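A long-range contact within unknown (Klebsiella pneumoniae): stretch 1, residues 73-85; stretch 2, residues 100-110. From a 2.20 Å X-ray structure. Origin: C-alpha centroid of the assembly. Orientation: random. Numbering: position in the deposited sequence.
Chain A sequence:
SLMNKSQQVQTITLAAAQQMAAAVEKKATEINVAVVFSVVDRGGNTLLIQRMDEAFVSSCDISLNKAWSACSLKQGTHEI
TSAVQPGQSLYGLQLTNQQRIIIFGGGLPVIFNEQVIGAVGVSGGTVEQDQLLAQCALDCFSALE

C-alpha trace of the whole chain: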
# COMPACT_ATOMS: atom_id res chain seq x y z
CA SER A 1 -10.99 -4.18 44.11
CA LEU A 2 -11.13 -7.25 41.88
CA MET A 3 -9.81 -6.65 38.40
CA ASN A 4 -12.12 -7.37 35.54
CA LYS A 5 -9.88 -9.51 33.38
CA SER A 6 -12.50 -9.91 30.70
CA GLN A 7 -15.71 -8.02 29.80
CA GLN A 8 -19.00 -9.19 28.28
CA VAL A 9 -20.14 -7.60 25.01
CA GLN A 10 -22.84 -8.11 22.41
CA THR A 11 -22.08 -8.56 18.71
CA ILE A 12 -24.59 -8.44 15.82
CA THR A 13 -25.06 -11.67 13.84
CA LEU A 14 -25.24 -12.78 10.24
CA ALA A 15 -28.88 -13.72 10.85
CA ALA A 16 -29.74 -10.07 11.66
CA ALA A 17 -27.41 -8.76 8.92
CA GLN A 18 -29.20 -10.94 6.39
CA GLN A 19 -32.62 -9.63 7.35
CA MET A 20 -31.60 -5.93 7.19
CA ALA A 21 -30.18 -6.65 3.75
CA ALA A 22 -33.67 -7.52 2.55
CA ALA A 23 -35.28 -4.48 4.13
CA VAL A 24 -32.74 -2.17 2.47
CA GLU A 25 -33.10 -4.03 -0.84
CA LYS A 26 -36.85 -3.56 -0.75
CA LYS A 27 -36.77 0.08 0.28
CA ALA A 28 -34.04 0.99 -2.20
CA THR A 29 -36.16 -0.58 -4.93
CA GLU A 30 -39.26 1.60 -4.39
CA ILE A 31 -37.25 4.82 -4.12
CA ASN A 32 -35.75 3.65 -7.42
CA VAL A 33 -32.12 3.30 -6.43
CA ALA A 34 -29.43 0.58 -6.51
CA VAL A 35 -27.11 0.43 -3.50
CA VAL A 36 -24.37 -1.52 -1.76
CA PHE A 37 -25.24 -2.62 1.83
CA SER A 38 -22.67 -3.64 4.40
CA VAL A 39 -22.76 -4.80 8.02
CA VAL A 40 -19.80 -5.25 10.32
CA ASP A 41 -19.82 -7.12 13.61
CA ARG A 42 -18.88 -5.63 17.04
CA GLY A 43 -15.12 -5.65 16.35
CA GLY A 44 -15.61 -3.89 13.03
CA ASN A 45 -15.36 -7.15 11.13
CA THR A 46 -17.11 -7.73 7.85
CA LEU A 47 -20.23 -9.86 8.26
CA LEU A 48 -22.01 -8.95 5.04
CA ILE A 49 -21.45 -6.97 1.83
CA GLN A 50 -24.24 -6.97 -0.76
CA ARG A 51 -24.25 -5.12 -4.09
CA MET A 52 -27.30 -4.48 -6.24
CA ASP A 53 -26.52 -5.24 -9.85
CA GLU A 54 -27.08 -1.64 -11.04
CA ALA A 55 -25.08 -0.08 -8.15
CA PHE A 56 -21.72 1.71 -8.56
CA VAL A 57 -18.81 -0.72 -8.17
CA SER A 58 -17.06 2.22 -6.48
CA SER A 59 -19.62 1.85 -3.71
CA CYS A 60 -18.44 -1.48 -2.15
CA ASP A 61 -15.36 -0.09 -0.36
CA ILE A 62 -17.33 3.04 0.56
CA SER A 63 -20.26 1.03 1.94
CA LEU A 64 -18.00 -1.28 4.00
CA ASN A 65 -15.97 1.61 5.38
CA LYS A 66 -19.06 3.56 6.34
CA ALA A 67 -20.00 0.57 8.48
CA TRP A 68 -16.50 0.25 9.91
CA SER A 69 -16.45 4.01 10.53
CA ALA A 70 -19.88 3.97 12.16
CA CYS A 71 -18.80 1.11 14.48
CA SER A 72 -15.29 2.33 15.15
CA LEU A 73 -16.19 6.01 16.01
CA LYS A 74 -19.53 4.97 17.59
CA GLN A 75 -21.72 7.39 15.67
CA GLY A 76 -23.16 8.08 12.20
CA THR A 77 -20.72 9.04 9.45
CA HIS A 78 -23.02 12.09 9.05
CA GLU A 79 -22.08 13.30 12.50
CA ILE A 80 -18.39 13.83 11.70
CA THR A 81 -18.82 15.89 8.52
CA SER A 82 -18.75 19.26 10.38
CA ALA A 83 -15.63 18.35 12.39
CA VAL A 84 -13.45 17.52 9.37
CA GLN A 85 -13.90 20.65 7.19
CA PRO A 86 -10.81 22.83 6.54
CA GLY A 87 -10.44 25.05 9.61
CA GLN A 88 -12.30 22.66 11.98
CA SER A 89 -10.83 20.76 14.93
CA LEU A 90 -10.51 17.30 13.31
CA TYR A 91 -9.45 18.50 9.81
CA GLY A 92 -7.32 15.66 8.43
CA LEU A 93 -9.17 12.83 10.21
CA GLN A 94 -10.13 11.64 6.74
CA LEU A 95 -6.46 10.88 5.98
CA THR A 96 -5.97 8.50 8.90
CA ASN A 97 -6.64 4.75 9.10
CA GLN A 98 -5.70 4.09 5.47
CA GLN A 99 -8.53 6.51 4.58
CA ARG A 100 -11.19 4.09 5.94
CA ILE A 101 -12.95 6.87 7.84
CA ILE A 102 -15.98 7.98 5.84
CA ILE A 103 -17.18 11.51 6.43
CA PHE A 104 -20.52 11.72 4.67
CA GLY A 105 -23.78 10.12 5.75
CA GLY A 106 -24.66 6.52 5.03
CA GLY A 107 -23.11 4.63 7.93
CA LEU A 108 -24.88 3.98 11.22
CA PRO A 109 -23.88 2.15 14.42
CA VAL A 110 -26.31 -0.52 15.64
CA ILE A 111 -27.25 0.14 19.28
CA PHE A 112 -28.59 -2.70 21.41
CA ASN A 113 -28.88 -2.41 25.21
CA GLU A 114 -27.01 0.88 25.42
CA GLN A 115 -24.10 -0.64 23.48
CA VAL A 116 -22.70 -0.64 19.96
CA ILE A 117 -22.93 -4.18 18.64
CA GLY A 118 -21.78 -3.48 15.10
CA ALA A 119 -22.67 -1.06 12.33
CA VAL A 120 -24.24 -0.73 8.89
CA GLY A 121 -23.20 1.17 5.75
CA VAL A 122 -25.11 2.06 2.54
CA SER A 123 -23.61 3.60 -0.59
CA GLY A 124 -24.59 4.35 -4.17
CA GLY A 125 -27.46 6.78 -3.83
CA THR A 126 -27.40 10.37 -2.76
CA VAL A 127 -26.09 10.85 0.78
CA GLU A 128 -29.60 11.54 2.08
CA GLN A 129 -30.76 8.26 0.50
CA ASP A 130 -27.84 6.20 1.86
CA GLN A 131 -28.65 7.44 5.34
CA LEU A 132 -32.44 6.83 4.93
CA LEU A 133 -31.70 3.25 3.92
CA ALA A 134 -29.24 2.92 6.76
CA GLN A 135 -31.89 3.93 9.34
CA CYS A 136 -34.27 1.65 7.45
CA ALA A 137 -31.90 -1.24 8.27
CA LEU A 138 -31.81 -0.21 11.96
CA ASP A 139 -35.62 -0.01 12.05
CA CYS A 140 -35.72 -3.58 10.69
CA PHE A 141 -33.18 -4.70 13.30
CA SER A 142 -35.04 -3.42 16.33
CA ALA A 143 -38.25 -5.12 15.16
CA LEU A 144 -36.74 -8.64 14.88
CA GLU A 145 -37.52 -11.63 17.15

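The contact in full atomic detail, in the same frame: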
# COMPACT_ATOMS: atom_id res chain seq x y z
N LEU A 73 -15.98 4.69 15.34
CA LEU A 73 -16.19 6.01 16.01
C LEU A 73 -17.52 6.15 16.79
O LEU A 73 -17.80 7.21 17.36
CB LEU A 73 -16.08 7.16 15.00
CG LEU A 73 -14.88 7.34 14.07
CD1 LEU A 73 -15.39 7.70 12.69
CD2 LEU A 73 -13.97 8.45 14.57
N LYS A 74 -18.32 5.10 16.77
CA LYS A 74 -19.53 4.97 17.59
C LYS A 74 -20.61 6.00 17.31
O LYS A 74 -21.30 6.44 18.22
CB LYS A 74 -19.19 4.90 19.10
CG LYS A 74 -18.28 3.71 19.46
CD LYS A 74 -17.70 3.80 20.87
CE LYS A 74 -16.35 3.08 20.94
NZ LYS A 74 -15.92 2.71 22.31
N GLN A 75 -20.76 6.37 16.05
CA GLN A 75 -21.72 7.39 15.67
C GLN A 75 -21.96 7.33 14.15
O GLN A 75 -21.25 6.62 13.44
CB GLN A 75 -21.19 8.77 16.05
CG GLN A 75 -19.92 9.12 15.29
CD GLN A 75 -19.41 10.50 15.64
OE1 GLN A 75 -19.65 11.47 14.91
NE2 GLN A 75 -18.73 10.61 16.77
N GLY A 76 -22.94 8.05 13.64
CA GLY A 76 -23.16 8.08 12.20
C GLY A 76 -22.02 8.78 11.49
O GLY A 76 -21.48 9.75 12.00
N THR A 77 -21.66 8.30 10.30
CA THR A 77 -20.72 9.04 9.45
C THR A 77 -21.18 10.48 9.10
O THR A 77 -20.37 11.33 8.71
CB THR A 77 -20.30 8.24 8.18
OG1 THR A 77 -21.44 7.91 7.37
CG2 THR A 77 -19.55 6.96 8.57
N HIS A 78 -22.48 10.75 9.30
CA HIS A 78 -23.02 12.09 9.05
C HIS A 78 -22.68 13.04 10.17
O HIS A 78 -22.74 14.25 10.00
CB HIS A 78 -24.54 12.07 8.78
CG HIS A 78 -25.37 11.65 9.95
ND1 HIS A 78 -25.43 10.35 10.40
CD2 HIS A 78 -26.19 12.36 10.76
CE1 HIS A 78 -26.25 10.27 11.43
NE2 HIS A 78 -26.72 11.48 11.67
N GLU A 79 -22.30 12.49 11.32
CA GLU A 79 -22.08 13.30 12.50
C GLU A 79 -20.66 13.84 12.59
O GLU A 79 -20.36 14.67 13.45
CB GLU A 79 -22.40 12.51 13.76
CG GLU A 79 -23.85 12.19 13.97
CD GLU A 79 -24.05 11.41 15.24
OE1 GLU A 79 -24.52 10.25 15.16
OE2 GLU A 79 -23.68 11.94 16.31
N ILE A 80 -19.78 13.39 11.69
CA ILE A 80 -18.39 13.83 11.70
C ILE A 80 -18.05 14.82 10.59
O ILE A 80 -16.99 15.44 10.60
CB ILE A 80 -17.39 12.65 11.65
CG1 ILE A 80 -17.67 11.73 10.47
CG2 ILE A 80 -17.31 11.91 13.02
CD1 ILE A 80 -17.05 10.32 10.63
N THR A 81 -18.97 14.96 9.63
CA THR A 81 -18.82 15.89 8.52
C THR A 81 -18.39 17.31 8.93
O THR A 81 -17.45 17.86 8.37
CB THR A 81 -20.14 15.98 7.73
OG1 THR A 81 -20.75 14.68 7.68
CG2 THR A 81 -19.89 16.51 6.32
N SER A 82 -19.07 17.90 9.92
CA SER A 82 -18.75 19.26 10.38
C SER A 82 -17.38 19.39 11.05
O SER A 82 -16.76 20.45 11.01
CB SER A 82 -19.85 19.78 11.30
OG SER A 82 -20.34 18.73 12.13
N ALA A 83 -16.90 18.31 11.67
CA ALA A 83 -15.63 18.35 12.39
C ALA A 83 -14.40 18.29 11.48
O ALA A 83 -13.30 18.67 11.90
CB ALA A 83 -15.59 17.23 13.47
N VAL A 84 -14.57 17.83 10.25
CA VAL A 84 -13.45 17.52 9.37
C VAL A 84 -13.22 18.51 8.22
O VAL A 84 -12.33 18.31 7.41
CB VAL A 84 -13.51 16.07 8.83
CG1 VAL A 84 -13.61 15.07 10.00
CG2 VAL A 84 -14.70 15.90 7.87
N GLN A 85 -14.03 19.57 8.18
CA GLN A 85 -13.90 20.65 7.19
C GLN A 85 -12.58 21.38 7.44
O GLN A 85 -12.15 21.48 8.60
CB GLN A 85 -15.07 21.65 7.31
CG GLN A 85 -16.48 21.06 7.13
CD GLN A 85 -16.61 20.18 5.91
OE1 GLN A 85 -16.48 20.63 4.76
NE2 GLN A 85 -16.80 18.90 6.16
N ARG A 100 -9.98 4.91 5.76
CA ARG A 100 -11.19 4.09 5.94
C ARG A 100 -12.29 4.90 6.57
O ARG A 100 -13.46 4.47 6.56
CB ARG A 100 -10.92 2.86 6.83
CG ARG A 100 -10.12 1.76 6.17
CD ARG A 100 -10.24 0.45 6.95
NE ARG A 100 -11.48 -0.24 6.61
CZ ARG A 100 -11.92 -1.32 7.23
NH1 ARG A 100 -11.21 -1.84 8.23
NH2 ARG A 100 -13.07 -1.89 6.85
N ILE A 101 -11.94 6.04 7.16
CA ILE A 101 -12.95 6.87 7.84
C ILE A 101 -13.80 7.64 6.84
O ILE A 101 -13.31 8.52 6.14
CB ILE A 101 -12.39 7.79 8.96
CG1 ILE A 101 -11.88 6.94 10.13
CG2 ILE A 101 -13.50 8.70 9.48
CD1 ILE A 101 -11.07 7.71 11.14
N ILE A 102 -15.08 7.28 6.75
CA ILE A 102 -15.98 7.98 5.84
C ILE A 102 -16.66 9.13 6.53
O ILE A 102 -16.97 9.04 7.71
CB ILE A 102 -16.99 7.05 5.15
CG1 ILE A 102 -16.27 5.82 4.56
CG2 ILE A 102 -17.70 7.78 4.02
CD1 ILE A 102 -15.30 6.18 3.47
N ILE A 103 -16.86 10.23 5.80
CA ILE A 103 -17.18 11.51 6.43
C ILE A 103 -18.42 12.13 5.81
O ILE A 103 -18.70 13.31 6.00
CB ILE A 103 -15.99 12.53 6.34
CG1 ILE A 103 -15.50 12.69 4.90
CG2 ILE A 103 -14.87 12.10 7.28
CD1 ILE A 103 -14.66 13.90 4.65
N PHE A 104 -19.17 11.33 5.06
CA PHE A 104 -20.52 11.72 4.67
C PHE A 104 -21.49 10.62 5.08
O PHE A 104 -21.08 9.46 5.27
CB PHE A 104 -20.62 12.07 3.18
CG PHE A 104 -19.80 11.18 2.29
CD1 PHE A 104 -20.34 10.01 1.74
CD2 PHE A 104 -18.49 11.50 1.98
CE1 PHE A 104 -19.57 9.19 0.93
CE2 PHE A 104 -17.71 10.68 1.18
CZ PHE A 104 -18.26 9.52 0.64
N GLY A 105 -22.75 11.00 5.23
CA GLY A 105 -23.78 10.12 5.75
C GLY A 105 -23.89 8.81 4.99
O GLY A 105 -23.51 8.72 3.82
N GLY A 106 -24.41 7.79 5.67
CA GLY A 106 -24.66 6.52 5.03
C GLY A 106 -24.24 5.35 5.88
O GLY A 106 -24.44 4.20 5.49
N GLY A 107 -23.64 5.64 7.03
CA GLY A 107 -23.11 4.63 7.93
C GLY A 107 -23.71 4.87 9.28
O GLY A 107 -23.68 5.99 9.76
N LEU A 108 -24.30 3.84 9.88
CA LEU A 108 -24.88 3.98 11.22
C LEU A 108 -24.38 2.86 12.15
O LEU A 108 -24.27 1.73 11.72
CB LEU A 108 -26.41 4.00 11.17
CG LEU A 108 -27.03 5.29 10.61
CD1 LEU A 108 -28.51 5.14 10.39
CD2 LEU A 108 -26.75 6.50 11.51
N PRO A 109 -24.06 3.19 13.41
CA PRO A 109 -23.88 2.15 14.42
C PRO A 109 -25.20 1.49 14.82
O PRO A 109 -26.26 2.12 14.77
CB PRO A 109 -23.29 2.92 15.59
CG PRO A 109 -23.85 4.28 15.43
CD PRO A 109 -23.81 4.53 13.96
N VAL A 110 -25.14 0.21 15.18
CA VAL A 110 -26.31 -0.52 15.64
C VAL A 110 -26.26 -0.58 17.17
O VAL A 110 -25.31 -1.13 17.73
CB VAL A 110 -26.34 -1.97 15.09
CG1 VAL A 110 -27.57 -2.72 15.59
CG2 VAL A 110 -26.29 -1.98 13.58
O HOH W 1 -24.49 8.47 8.63
O HOH W 2 -22.57 14.23 5.20

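The most unusual feature of this contact is the concentration of its polar bonding on one residue, T77, which pins a glycine-rich turn to the first stretch with its backbone and its side chain together. The backbone amide T77 N donates to G107 O at 3.1 Å with a favourable angle, while the hydroxyl T77 OG1 donates to F104 O at 2.6 Å, a short bond. The same oxygen also accepts a weak hydrogen bond from G107 N (3.2 Å from T77 OG1). A single threonine thus bridges the two ends of the F104-G107 segment.

The two stretches run in opposite directions: G76 lies across from L108, H78 from G105 and T81 from I103. The approach is closest at H78 and G105, whose CA atoms are 3.9 Å apart, and the absence of a side chain at G105 leaves room for this, with H78 CB 3.7 Å from G105 CA. At G107, an ideal CB would lie only 3.1 Å from T77 CG2, so glycine allows the threonine methyl to sit close to the strand. The backbone of G106, with its positive phi, itself calls for glycine. G76 adds a CA-H...O contact, its CA 3.3 Å from G107 O, and its amide is held within its own stretch by G76 N donating to E79 OE1 at 3.1 Å.

Water 1 fills the space beside this turn. It accepts from H78 N (3.1 Å to the water oxygen) and G106 N (3.0 Å), donates to G107 O (2.8 Å), and is hydrogen-bonded to H78 ND1 at 2.7 Å. Backbone groups of both stretches and the imidazole are thereby linked through one solvent molecule. A second bridge runs through water 2, which donates to T81 OG1 (3.1 Å) and accepts from G105 N (3.2 Å). T81 OG1 also lies 3.0 Å from I103 O.

Apolar contacts extend the interface on both sides of the polar centre. Toward the end of stretch 1, V84 CG2 meets I103 CD1 at 3.8 Å, and I80 CG1 approaches I103 CG2 at 4.3 Å. I101 CG2 receives two neighbours, L73 CD1 at 3.9 Å and I80 CD1 at 4.1 Å, so residues distant in stretch 1 converge on one methyl. At the strand end, P109, which has no amide hydrogen to donate, packs against the backbone instead, with its CD 3.3 Å from Q75 O. L108 CD2 reaches the edge of the H78 ring, 3.8 Å from H78 CE1. Together the stretches bury 636 Å².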